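Local coordinates for centrosomal protein of 104 kDa (Homo sapiens, PDB 5LPH) that is required for building cilia and for structural integrity at the ciliary tip, and interacts with tubulin and the kinase Nek1, at residues 60-64 against 103-108; 64-68 against 111-115; 94-98 against 139-143. One frame throughout, in Å; residues are numbered along the deposited sequence.

Contact 1: 60-64 against 103-108; sequences WSYRE and DIVTSV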
ATOM      1  N   TRP A  60     -24.294  -0.259   6.396  1.00 37.76           N
ATOM      2  CA  TRP A  60     -23.129   0.522   5.976  1.00 36.87           C
ATOM      3  C   TRP A  60     -23.099   1.916   6.578  1.00 37.06           C
ATOM      4  O   TRP A  60     -22.025   2.413   6.885  1.00 37.75           O
ATOM      5  CB  TRP A  60     -22.968   0.572   4.443  1.00 36.73           C
ATOM      6  CG  TRP A  60     -23.922   1.449   3.728  1.00 35.15           C
ATOM      7  CD1 TRP A  60     -25.055   1.061   3.095  1.00 35.08           C
ATOM      8  CD2 TRP A  60     -23.822   2.867   3.551  1.00 34.77           C
ATOM      9  NE1 TRP A  60     -25.678   2.147   2.541  1.00 35.21           N
ATOM     10  CE2 TRP A  60     -24.946   3.270   2.812  1.00 35.18           C
ATOM     11  CE3 TRP A  60     -22.900   3.838   3.963  1.00 35.26           C
ATOM     12  CZ2 TRP A  60     -25.173   4.601   2.458  1.00 35.95           C
ATOM     13  CZ3 TRP A  60     -23.124   5.165   3.618  1.00 35.51           C
ATOM     14  CH2 TRP A  60     -24.253   5.533   2.869  1.00 36.69           C
ATOM     15  N   SER A  61     -24.262   2.543   6.746  1.00 37.45           N
ATOM     16  CA  SER A  61     -24.324   3.890   7.327  1.00 37.95           C
ATOM     17  C   SER A  61     -23.883   3.916   8.795  1.00 37.82           C
ATOM     18  O   SER A  61     -23.415   4.951   9.274  1.00 37.23           O
ATOM     19  CB  SER A  61     -25.724   4.503   7.167  1.00 39.09           C
ATOM     20  OG  SER A  61     -26.729   3.667   7.713  1.00 39.64           O
ATOM     21  N   TYR A  62     -24.036   2.791   9.499  1.00 39.22           N
ATOM     22  CA  TYR A  62     -23.475   2.642  10.844  1.00 41.27           C
ATOM     23  C   TYR A  62     -21.973   2.406  10.796  1.00 39.83           C
ATOM     24  O   TYR A  62     -21.249   2.963  11.616  1.00 38.98           O
ATOM     25  CB  TYR A  62     -24.161   1.514  11.638  1.00 44.61           C
ATOM     26  CG  TYR A  62     -25.629   1.737  11.977  1.00 48.78           C
ATOM     27  CD1 TYR A  62     -26.267   2.975  11.751  1.00 51.81           C
ATOM     28  CD2 TYR A  62     -26.381   0.711  12.552  1.00 51.85           C
ATOM     29  CE1 TYR A  62     -27.603   3.163  12.064  1.00 54.73           C
ATOM     30  CE2 TYR A  62     -27.721   0.896  12.876  1.00 54.51           C
ATOM     31  CZ  TYR A  62     -28.326   2.122  12.630  1.00 55.89           C
ATOM     32  OH  TYR A  62     -29.645   2.331  12.938  1.00 58.53           O
ATOM     33  N   ARG A  63     -21.508   1.576   9.861  1.00 38.57           N
ATOM     34  CA  ARG A  63     -20.066   1.368   9.684  1.00 38.47           C
ATOM     35  C   ARG A  63     -19.365   2.678   9.341  1.00 40.52           C
ATOM     36  O   ARG A  63     -18.302   2.972   9.894  1.00 41.03           O
ATOM     37  CB  ARG A  63     -19.773   0.311   8.624  1.00 36.81           C
ATOM     38  CG  ARG A  63     -20.238  -1.081   9.016  1.00 36.56           C
ATOM     39  CD  ARG A  63     -19.545  -2.159   8.204  1.00 35.83           C
ATOM     40  NE  ARG A  63     -19.767  -2.036   6.768  1.00 35.66           N
ATOM     41  CZ  ARG A  63     -20.848  -2.453   6.099  1.00 35.60           C
ATOM     42  NH1 ARG A  63     -21.900  -2.996   6.715  1.00 34.16           N
ATOM     43  NH2 ARG A  63     -20.890  -2.292   4.779  1.00 35.65           N
ATOM     44  N   GLU A  64     -19.987   3.480   8.473  1.00 41.74           N
ATOM     45  CA  GLU A  64     -19.452   4.796   8.120  1.00 43.67           C
ATOM     46  C   GLU A  64     -19.445   5.739   9.320  1.00 43.96           C
ATOM     47  O   GLU A  64     -18.449   6.419   9.566  1.00 44.13           O
ATOM     48  CB  GLU A  64     -20.247   5.441   6.980  1.00 44.92           C
ATOM     49  CG  GLU A  64     -19.513   6.612   6.332  1.00 46.93           C
ATOM     50  CD  GLU A  64     -20.408   7.631   5.641  1.00 48.90           C
ATOM     51  OE1 GLU A  64     -21.624   7.704   5.921  1.00 49.62           O
ATOM     52  OE2 GLU A  64     -19.869   8.396   4.814  1.00 50.14           O
ATOM     53  N   ASP A 103     -14.001  -2.959   2.955  1.00 38.44           N
ATOM     54  CA  ASP A 103     -15.468  -2.852   2.990  1.00 40.11           C
ATOM     55  C   ASP A 103     -16.097  -3.000   1.603  1.00 38.99           C
ATOM     56  O   ASP A 103     -15.521  -2.579   0.604  1.00 40.42           O
ATOM     57  CB  ASP A 103     -15.945  -1.539   3.628  1.00 40.37           C
ATOM     58  CG  ASP A 103     -17.341  -1.660   4.225  1.00 42.85           C
ATOM     59  OD1 ASP A 103     -17.442  -2.110   5.390  1.00 42.47           O
ATOM     60  OD2 ASP A 103     -18.336  -1.321   3.540  1.00 43.34           O
ATOM     61  N   ILE A 104     -17.285  -3.600   1.570  1.00 37.20           N
ATOM     62  CA  ILE A 104     -18.043  -3.812   0.325  1.00 36.09           C
ATOM     63  C   ILE A 104     -18.819  -2.571  -0.161  1.00 34.52           C
ATOM     64  O   ILE A 104     -19.428  -2.615  -1.229  1.00 34.55           O
ATOM     65  CB  ILE A 104     -18.992  -5.040   0.438  1.00 36.79           C
ATOM     66  CG1 ILE A 104     -20.074  -4.840   1.521  1.00 37.47           C
ATOM     67  CG2 ILE A 104     -18.182  -6.298   0.734  1.00 37.10           C
ATOM     68  CD1 ILE A 104     -21.102  -5.955   1.590  1.00 37.86           C
ATOM     69  N   VAL A 105     -18.808  -1.490   0.625  1.00 33.65           N
ATOM     70  CA  VAL A 105     -19.469  -0.233   0.279  1.00 34.32           C
ATOM     71  C   VAL A 105     -18.425   0.878   0.205  1.00 36.32           C
ATOM     72  O   VAL A 105     -17.625   1.062   1.128  1.00 38.39           O
ATOM     73  CB  VAL A 105     -20.575   0.125   1.305  1.00 33.33           C
ATOM     74  CG1 VAL A 105     -21.186   1.494   1.016  1.00 32.44           C
ATOM     75  CG2 VAL A 105     -21.657  -0.952   1.303  1.00 33.31           C
ATOM     76  N   THR A 106     -18.471   1.626  -0.893  1.00 37.61           N
ATOM     77  CA  THR A 106     -17.470   2.630  -1.230  1.00 38.27           C
ATOM     78  C   THR A 106     -17.322   3.713  -0.166  1.00 39.05           C
ATOM     79  O   THR A 106     -16.200   4.062   0.187  1.00 40.14           O
ATOM     80  CB  THR A 106     -17.775   3.248  -2.618  1.00 39.87           C
ATOM     81  OG1 THR A 106     -17.473   2.278  -3.629  1.00 40.54           O
ATOM     82  CG2 THR A 106     -16.949   4.496  -2.895  1.00 40.25           C
ATOM     83  N   SER A 107     -18.441   4.246   0.328  1.00 40.84           N
ATOM     84  CA  SER A 107     -18.428   5.308   1.356  1.00 40.82           C
ATOM     85  C   SER A 107     -17.696   4.931   2.638  1.00 39.01           C
ATOM     86  O   SER A 107     -17.084   5.788   3.267  1.00 37.55           O
ATOM     87  CB  SER A 107     -19.850   5.717   1.731  1.00 42.99           C
ATOM     88  OG  SER A 107     -20.444   6.424   0.672  1.00 46.86           O
ATOM     89  N   VAL A 108     -17.784   3.659   3.022  1.00 38.36           N
ATOM     90  CA  VAL A 108     -17.106   3.154   4.214  1.00 40.27           C
ATOM     91  C   VAL A 108     -15.604   3.051   3.930  1.00 40.86           C
ATOM     92  O   VAL A 108     -14.798   3.455   4.762  1.00 39.64           O
ATOM     93  CB  VAL A 108     -17.655   1.774   4.651  1.00 40.38           C
ATOM     94  CG1 VAL A 108     -16.906   1.253   5.874  1.00 40.28           C
ATOM     95  CG2 VAL A 108     -19.153   1.857   4.934  1.00 41.50           C
TER

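Contact 2: 64-68 against 111-115; sequences EDALL and ASLKL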
ATOM      1  N   GLU A  64     -19.987   3.480   8.473  1.00 41.74           N
ATOM      2  CA  GLU A  64     -19.452   4.796   8.120  1.00 43.67           C
ATOM      3  C   GLU A  64     -19.445   5.739   9.320  1.00 43.96           C
ATOM      4  O   GLU A  64     -18.449   6.419   9.566  1.00 44.13           O
ATOM      5  CB  GLU A  64     -20.247   5.441   6.980  1.00 44.92           C
ATOM      6  CG  GLU A  64     -19.513   6.612   6.332  1.00 46.93           C
ATOM      7  CD  GLU A  64     -20.408   7.631   5.641  1.00 48.90           C
ATOM      8  OE1 GLU A  64     -21.624   7.704   5.921  1.00 49.62           O
ATOM      9  OE2 GLU A  64     -19.869   8.396   4.814  1.00 50.14           O
ATOM     10  N   ASP A  65     -20.561   5.783  10.044  1.00 44.10           N
ATOM     11  CA  ASP A  65     -20.710   6.649  11.217  1.00 47.14           C
ATOM     12  C   ASP A  65     -19.688   6.346  12.320  1.00 44.81           C
ATOM     13  O   ASP A  65     -19.177   7.266  12.955  1.00 44.25           O
ATOM     14  CB  ASP A  65     -22.128   6.534  11.789  1.00 51.00           C
ATOM     15  CG  ASP A  65     -22.388   7.523  12.906  1.00 54.20           C
ATOM     16  OD1 ASP A  65     -22.433   8.737  12.613  1.00 58.37           O
ATOM     17  OD2 ASP A  65     -22.545   7.084  14.067  1.00 56.00           O
ATOM     18  N   ALA A  66     -19.402   5.065  12.539  1.00 42.66           N
ATOM     19  CA  ALA A  66     -18.382   4.650  13.499  1.00 43.04           C
ATOM     20  C   ALA A  66     -17.018   5.261  13.172  1.00 44.63           C
ATOM     21  O   ALA A  66     -16.349   5.786  14.058  1.00 42.96           O
ATOM     22  CB  ALA A  66     -18.274   3.138  13.543  1.00 42.73           C
ATOM     23  N   LEU A  67     -16.627   5.197  11.898  1.00 45.42           N
ATOM     24  CA  LEU A  67     -15.340   5.736  11.451  1.00 46.64           C
ATOM     25  C   LEU A  67     -15.278   7.252  11.551  1.00 48.48           C
ATOM     26  O   LEU A  67     -14.260   7.796  11.967  1.00 49.76           O
ATOM     27  CB  LEU A  67     -15.007   5.263  10.033  1.00 45.49           C
ATOM     28  CG  LEU A  67     -14.766   3.752   9.957  1.00 45.28           C
ATOM     29  CD1 LEU A  67     -14.859   3.246   8.527  1.00 46.60           C
ATOM     30  CD2 LEU A  67     -13.423   3.381  10.551  1.00 45.70           C
ATOM     31  N   LEU A  68     -16.361   7.932  11.179  1.00 52.26           N
ATOM     32  CA  LEU A  68     -16.440   9.393  11.319  1.00 55.81           C
ATOM     33  C   LEU A  68     -16.499   9.831  12.789  1.00 55.03           C
ATOM     34  O   LEU A  68     -15.927  10.852  13.144  1.00 55.01           O
ATOM     35  CB  LEU A  68     -17.635   9.967  10.542  1.00 58.67           C
ATOM     36  CG  LEU A  68     -17.685   9.730   9.019  1.00 61.16           C
ATOM     37  CD1 LEU A  68     -18.961  10.321   8.427  1.00 61.99           C
ATOM     38  CD2 LEU A  68     -16.455  10.279   8.304  1.00 62.49           C
ATOM     39  N   ALA A 111     -14.208   6.607   3.934  1.00 44.22           N
ATOM     40  CA  ALA A 111     -14.120   7.117   5.306  1.00 42.82           C
ATOM     41  C   ALA A 111     -12.921   6.534   6.057  1.00 40.57           C
ATOM     42  O   ALA A 111     -12.320   7.224   6.870  1.00 40.12           O
ATOM     43  CB  ALA A 111     -15.411   6.844   6.073  1.00 42.73           C
ATOM     44  N   SER A 112     -12.579   5.274   5.785  1.00 40.26           N
ATOM     45  CA  SER A 112     -11.405   4.646   6.403  1.00 41.74           C
ATOM     46  C   SER A 112     -10.090   5.302   5.948  1.00 42.43           C
ATOM     47  O   SER A 112      -9.168   5.441   6.749  1.00 42.09           O
ATOM     48  CB  SER A 112     -11.368   3.137   6.136  1.00 42.26           C
ATOM     49  OG  SER A 112     -10.858   2.839   4.846  1.00 44.01           O
ATOM     50  N   LEU A 113     -10.021   5.718   4.681  1.00 43.10           N
ATOM     51  CA  LEU A 113      -8.839   6.421   4.161  1.00 45.31           C
ATOM     52  C   LEU A 113      -8.693   7.820   4.767  1.00 47.07           C
ATOM     53  O   LEU A 113      -7.590   8.241   5.102  1.00 46.06           O
ATOM     54  CB  LEU A 113      -8.866   6.500   2.627  1.00 44.82           C
ATOM     55  CG  LEU A 113      -8.895   5.173   1.859  1.00 45.25           C
ATOM     56  CD1 LEU A 113      -8.802   5.421   0.362  1.00 45.85           C
ATOM     57  CD2 LEU A 113      -7.784   4.238   2.302  1.00 46.09           C
ATOM     58  N   LYS A 114      -9.809   8.524   4.915  1.00 50.88           N
ATOM     59  CA  LYS A 114      -9.841   9.826   5.585  1.00 54.08           C
ATOM     60  C   LYS A 114      -9.346   9.717   7.038  1.00 51.86           C
ATOM     61  O   LYS A 114      -8.544  10.535   7.489  1.00 52.23           O
ATOM     62  CB  LYS A 114     -11.267  10.384   5.534  1.00 60.27           C
ATOM     63  CG  LYS A 114     -11.491  11.717   6.226  1.00 67.59           C
ATOM     64  CD  LYS A 114     -12.972  12.076   6.228  1.00 73.28           C
ATOM     65  CE  LYS A 114     -13.269  13.263   7.136  1.00 75.75           C
ATOM     66  NZ  LYS A 114     -12.754  14.535   6.561  1.00 76.61           N
ATOM     67  N   LEU A 115      -9.827   8.705   7.755  1.00 48.44           N
ATOM     68  CA  LEU A 115      -9.378   8.428   9.121  1.00 48.50           C
ATOM     69  C   LEU A 115      -7.880   8.091   9.160  1.00 47.90           C
ATOM     70  O   LEU A 115      -7.152   8.597  10.009  1.00 48.06           O
ATOM     71  CB  LEU A 115     -10.196   7.276   9.724  1.00 47.96           C
ATOM     72  CG  LEU A 115      -9.844   6.778  11.130  1.00 48.48           C
ATOM     73  CD1 LEU A 115      -9.854   7.913  12.134  1.00 48.14           C
ATOM     74  CD2 LEU A 115     -10.807   5.686  11.572  1.00 49.47           C
TER

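Contact 3: 94-98 against 139-143; sequences VFLVR and ERTIP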
ATOM      1  N   VAL A  94      -6.433   1.871  14.230  1.00 40.88           N
ATOM      2  CA  VAL A  94      -5.789   1.223  13.086  1.00 40.12           C
ATOM      3  C   VAL A  94      -6.372  -0.173  12.830  1.00 40.16           C
ATOM      4  O   VAL A  94      -6.525  -0.575  11.672  1.00 40.29           O
ATOM      5  CB  VAL A  94      -4.247   1.187  13.251  1.00 39.65           C
ATOM      6  CG1 VAL A  94      -3.591   0.270  12.229  1.00 40.23           C
ATOM      7  CG2 VAL A  94      -3.681   2.594  13.114  1.00 39.08           C
ATOM      8  N   PHE A  95      -6.695  -0.897  13.903  1.00 39.05           N
ATOM      9  CA  PHE A  95      -7.365  -2.203  13.793  1.00 38.02           C
ATOM     10  C   PHE A  95      -8.700  -2.098  13.025  1.00 37.81           C
ATOM     11  O   PHE A  95      -8.989  -2.934  12.167  1.00 37.62           O
ATOM     12  CB  PHE A  95      -7.562  -2.835  15.187  1.00 37.05           C
ATOM     13  CG  PHE A  95      -8.422  -4.073  15.185  1.00 36.46           C
ATOM     14  CD1 PHE A  95      -9.797  -3.980  15.375  1.00 36.08           C
ATOM     15  CD2 PHE A  95      -7.861  -5.329  15.003  1.00 36.19           C
ATOM     16  CE1 PHE A  95     -10.596  -5.112  15.368  1.00 36.23           C
ATOM     17  CE2 PHE A  95      -8.655  -6.469  15.000  1.00 36.80           C
ATOM     18  CZ  PHE A  95     -10.026  -6.359  15.182  1.00 36.23           C
ATOM     19  N   LEU A  96      -9.496  -1.077  13.335  1.00 37.90           N
ATOM     20  CA  LEU A  96     -10.769  -0.844  12.640  1.00 38.34           C
ATOM     21  C   LEU A  96     -10.591  -0.321  11.208  1.00 39.59           C
ATOM     22  O   LEU A  96     -11.328  -0.735  10.316  1.00 39.47           O
ATOM     23  CB  LEU A  96     -11.677   0.094  13.444  1.00 37.64           C
ATOM     24  CG  LEU A  96     -12.250  -0.464  14.752  1.00 37.09           C
ATOM     25  CD1 LEU A  96     -13.107   0.594  15.417  1.00 36.88           C
ATOM     26  CD2 LEU A  96     -13.065  -1.732  14.538  1.00 36.59           C
ATOM     27  N   VAL A  97      -9.620   0.569  10.992  1.00 41.01           N
ATOM     28  CA  VAL A  97      -9.281   1.043   9.641  1.00 41.74           C
ATOM     29  C   VAL A  97      -8.915  -0.123   8.726  1.00 42.52           C
ATOM     30  O   VAL A  97      -9.406  -0.216   7.603  1.00 43.13           O
ATOM     31  CB  VAL A  97      -8.138   2.087   9.676  1.00 43.09           C
ATOM     32  CG1 VAL A  97      -7.461   2.262   8.315  1.00 42.80           C
ATOM     33  CG2 VAL A  97      -8.679   3.419  10.169  1.00 42.72           C
ATOM     34  N   ARG A  98      -8.080  -1.021   9.230  1.00 43.91           N
ATOM     35  CA  ARG A  98      -7.634  -2.197   8.479  1.00 46.00           C
ATOM     36  C   ARG A  98      -8.789  -3.050   7.934  1.00 45.25           C
ATOM     37  O   ARG A  98      -8.738  -3.513   6.800  1.00 45.46           O
ATOM     38  CB  ARG A  98      -6.717  -3.049   9.364  1.00 47.22           C
ATOM     39  CG  ARG A  98      -6.078  -4.249   8.693  1.00 49.31           C
ATOM     40  CD  ARG A  98      -5.244  -5.027   9.691  1.00 50.94           C
ATOM     41  NE  ARG A  98      -4.968  -6.387   9.230  1.00 51.74           N
ATOM     42  CZ  ARG A  98      -3.932  -6.756   8.476  1.00 55.74           C
ATOM     43  NH1 ARG A  98      -3.026  -5.871   8.055  1.00 59.00           N
ATOM     44  NH2 ARG A  98      -3.794  -8.035   8.137  1.00 56.09           N
ATOM     45  N   GLU A 139       2.384  -0.274   8.171  1.00 44.92           N
ATOM     46  CA  GLU A 139       2.549  -1.735   8.031  1.00 47.80           C
ATOM     47  C   GLU A 139       1.240  -2.520   8.127  1.00 46.83           C
ATOM     48  O   GLU A 139       1.086  -3.546   7.472  1.00 46.58           O
ATOM     49  CB  GLU A 139       3.551  -2.280   9.065  1.00 51.82           C
ATOM     50  CG  GLU A 139       4.985  -1.810   8.849  1.00 56.48           C
ATOM     51  CD  GLU A 139       5.899  -2.035  10.054  1.00 60.89           C
ATOM     52  OE1 GLU A 139       5.429  -1.883  11.202  1.00 62.09           O
ATOM     53  OE2 GLU A 139       7.102  -2.339   9.858  1.00 63.51           O
ATOM     54  N   ARG A 140       0.311  -2.046   8.952  1.00 46.96           N
ATOM     55  CA  ARG A 140      -0.986  -2.713   9.122  1.00 46.44           C
ATOM     56  C   ARG A 140      -2.004  -2.412   8.027  1.00 45.84           C
ATOM     57  O   ARG A 140      -2.944  -3.188   7.870  1.00 46.67           O
ATOM     58  CB  ARG A 140      -1.597  -2.357  10.484  1.00 47.62           C
ATOM     59  CG  ARG A 140      -0.785  -2.795  11.697  1.00 48.09           C
ATOM     60  CD  ARG A 140      -0.568  -4.297  11.748  1.00 48.69           C
ATOM     61  NE  ARG A 140      -1.814  -5.046  11.909  1.00 49.89           N
ATOM     62  CZ  ARG A 140      -1.963  -6.353  11.675  1.00 51.17           C
ATOM     63  NH1 ARG A 140      -0.954  -7.102  11.229  1.00 52.90           N
ATOM     64  NH2 ARG A 140      -3.144  -6.923  11.883  1.00 52.90           N
ATOM     65  N   THR A 141      -1.832  -1.309   7.288  1.00 43.74           N
ATOM     66  CA  THR A 141      -2.819  -0.863   6.292  1.00 42.57           C
ATOM     67  C   THR A 141      -2.387  -0.999   4.837  1.00 42.62           C
ATOM     68  O   THR A 141      -3.220  -1.342   3.998  1.00 41.92           O
ATOM     69  CB  THR A 141      -3.246   0.596   6.528  1.00 41.89           C
ATOM     70  OG1 THR A 141      -2.112   1.462   6.428  1.00 43.42           O
ATOM     71  CG2 THR A 141      -3.888   0.744   7.895  1.00 41.69           C
ATOM     72  N   ILE A 142      -1.115  -0.736   4.524  1.00 44.38           N
ATOM     73  CA  ILE A 142      -0.682  -0.715   3.114  1.00 46.27           C
ATOM     74  C   ILE A 142      -0.868  -2.059   2.387  1.00 44.46           C
ATOM     75  O   ILE A 142      -1.343  -2.061   1.253  1.00 41.48           O
ATOM     76  CB  ILE A 142       0.760  -0.123   2.897  1.00 49.49           C
ATOM     77  CG1 ILE A 142       1.132  -0.012   1.413  1.00 49.62           C
ATOM     78  CG2 ILE A 142       1.882  -0.980   3.457  1.00 51.51           C
ATOM     79  CD1 ILE A 142       0.217   0.841   0.588  1.00 52.12           C
ATOM     80  N   PRO A 143      -0.532  -3.200   3.036  1.00 43.92           N
ATOM     81  CA  PRO A 143      -0.744  -4.482   2.342  1.00 43.97           C
ATOM     82  C   PRO A 143      -2.216  -4.774   2.016  1.00 44.66           C
ATOM     83  O   PRO A 143      -2.516  -5.341   0.966  1.00 44.33           O
ATOM     84  CB  PRO A 143      -0.196  -5.521   3.336  1.00 43.72           C
ATOM     85  CG  PRO A 143       0.662  -4.752   4.278  1.00 45.02           C
ATOM     86  CD  PRO A 143      -0.021  -3.426   4.400  1.00 44.45           C
TER

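Contact 1: 60-64 against 103-108
Two torsions set up the grip of R63 on D103 and of W60 on V105. The R63 chain bends at its third torsion (chi3 -59°), which turns the side of its guanidinium to the D103 carboxylate; W60 has CG wedged between its backbone N and carbonyl carbon (chi1 74°), and the indole turns one face to V105. The salt bridge is side-on and two-pronged. R63 NE gives to D103 OD1 at 2.7 Å, with the oxygen tilted from the guanidinium plane, while R63 NH2 reaches D103 OD2 at 3.0 Å, nearly in that plane and nearly straight at 167°. Both oxygens use their syn lone pairs. D103 OD2 also takes the backbone N of V105, 3.0 Å away, from the anti side and out of the carboxylate plane: an Asx turn that fixes the carboxylate just before helix 106-126, with V105 as the N-cap residue.

V105 divides its two methyls. CG1 sits over the face of the W60 five-membered ring in a CH-pi contact, 4.2 Å from its centroid, opposite the face near S61 CB; CG2 packs on W60 CB at 3.7 Å and beside R63 NH2. Farther along the indole, W60 CZ3 meets S107 CB at 3.8 Å. V108 CG2 lies 3.5 Å from W60 O and against R63 CB. E64 comes in more loosely, its CG 4.0 Å from S107 O and its OE2 near S107 CB.

C57 O accepts R63 NH1, which ties the arginine back to the loop ahead of its own helix. The contact thus joins the first turns of helices 60-76 and 106-126 at one end of the helical stack of this TOG domain, and D103 belongs to the short connection that follows helix 83-100.

Contact 2: 64-68 against 111-115
L67 and L115 form the tight spot of this contact, their side chains crossing at about a right angle with L67 CD2 only 3.6 Å from L115 CD2. Their first torsions differ: L115 has CG anti to the backbone N (chi1 177°), L67 has it beside the N (chi1 -66°), and the two branched ends converge between the helices. The other methyl of L67, CD1, rests alongside the backbone of S112, 4.1 Å from its N. Behind this pair lies helix 83-100, where A100 touches L67 and V97 touches L115, so this side is buried.

A111 marks the middle. Its small CB lies 4.3 Å from L67 CB, with L68 CD2 and E64 CG also against it. Toward the outside the fit slackens: K114, exposed, offers its CD to L68 on the outer side, no nearer than 4.4 Å from L68 CD2, while E64 contributes its CG methylene.

The segments run parallel, 10° apart, with their axes 9.4 Å from each other, as alternate helices do in an alpha solenoid. Across the contact the meeting is all van der Waals: S112 OG turns back to F109 O of its own helix. With nothing directional between the segments, their fit depends on the shapes of the leucines around A111 and probably on keeping water from the buried side.

Contact 3: 94-98 against 139-143
R98 and R140 make the closest approach: R98 NH1 donates to R140 O at 2.7 Å, with the carbonyl oxygen near the guanidinium plane and the N-H...O angle 149°. Above the same group lies the guanidinium of R140, stacked flat with centres 3.8 Å apart and planes 17° from parallel. R98 NE and R140 NH2, 3.3 Å apart, are both donors and do not bond; the like charges probably cost something, which the carbonyl bond and solvent around exposed R140 may partly offset. R98 is extended as far as NE, its guanidinium then turned across the chain, whereas R140 is folded at its second and third torsions, curling back over R98. A leucine in place of R98 would probably leave R140 O without this donor and the R140 guanidinium free to swing.

Both helices belong to a HEAT-repeat solenoid; the two short segments run 6° from parallel, their axes 9.3 Å apart, and 139-143 runs into HEAT 1.

Deeper in, V94 CG1 packs on R140 CB at 3.7 Å and V97 CG1 on T141 CG2 at 3.9 Å. T141 OG1 bonds to C137 O in its own helix, and L116 of helix 106-126 touches both V97 and T141.

From the N terminus, helix 60-76 comes first, and contact 1 closes a loop from its opening turn across helix 83-100 to the start of helix 106-126. Contact 2 takes over at E64, which the two share, and its loop is shifted forward along both helices, so neither encloses the other. Contact 3 crosses both: 94-98 lies within their loops, while its partner 139-143 comes after them. It therefore links helix 83-100 to helix 131-147. Contacts 2 and 3 meet where S112 O lies 3.9 Å from V97 CG1; contacts 1 and 3 do not touch, their centres about 16 Å apart. Together they tie four successive helices of the TOG domain.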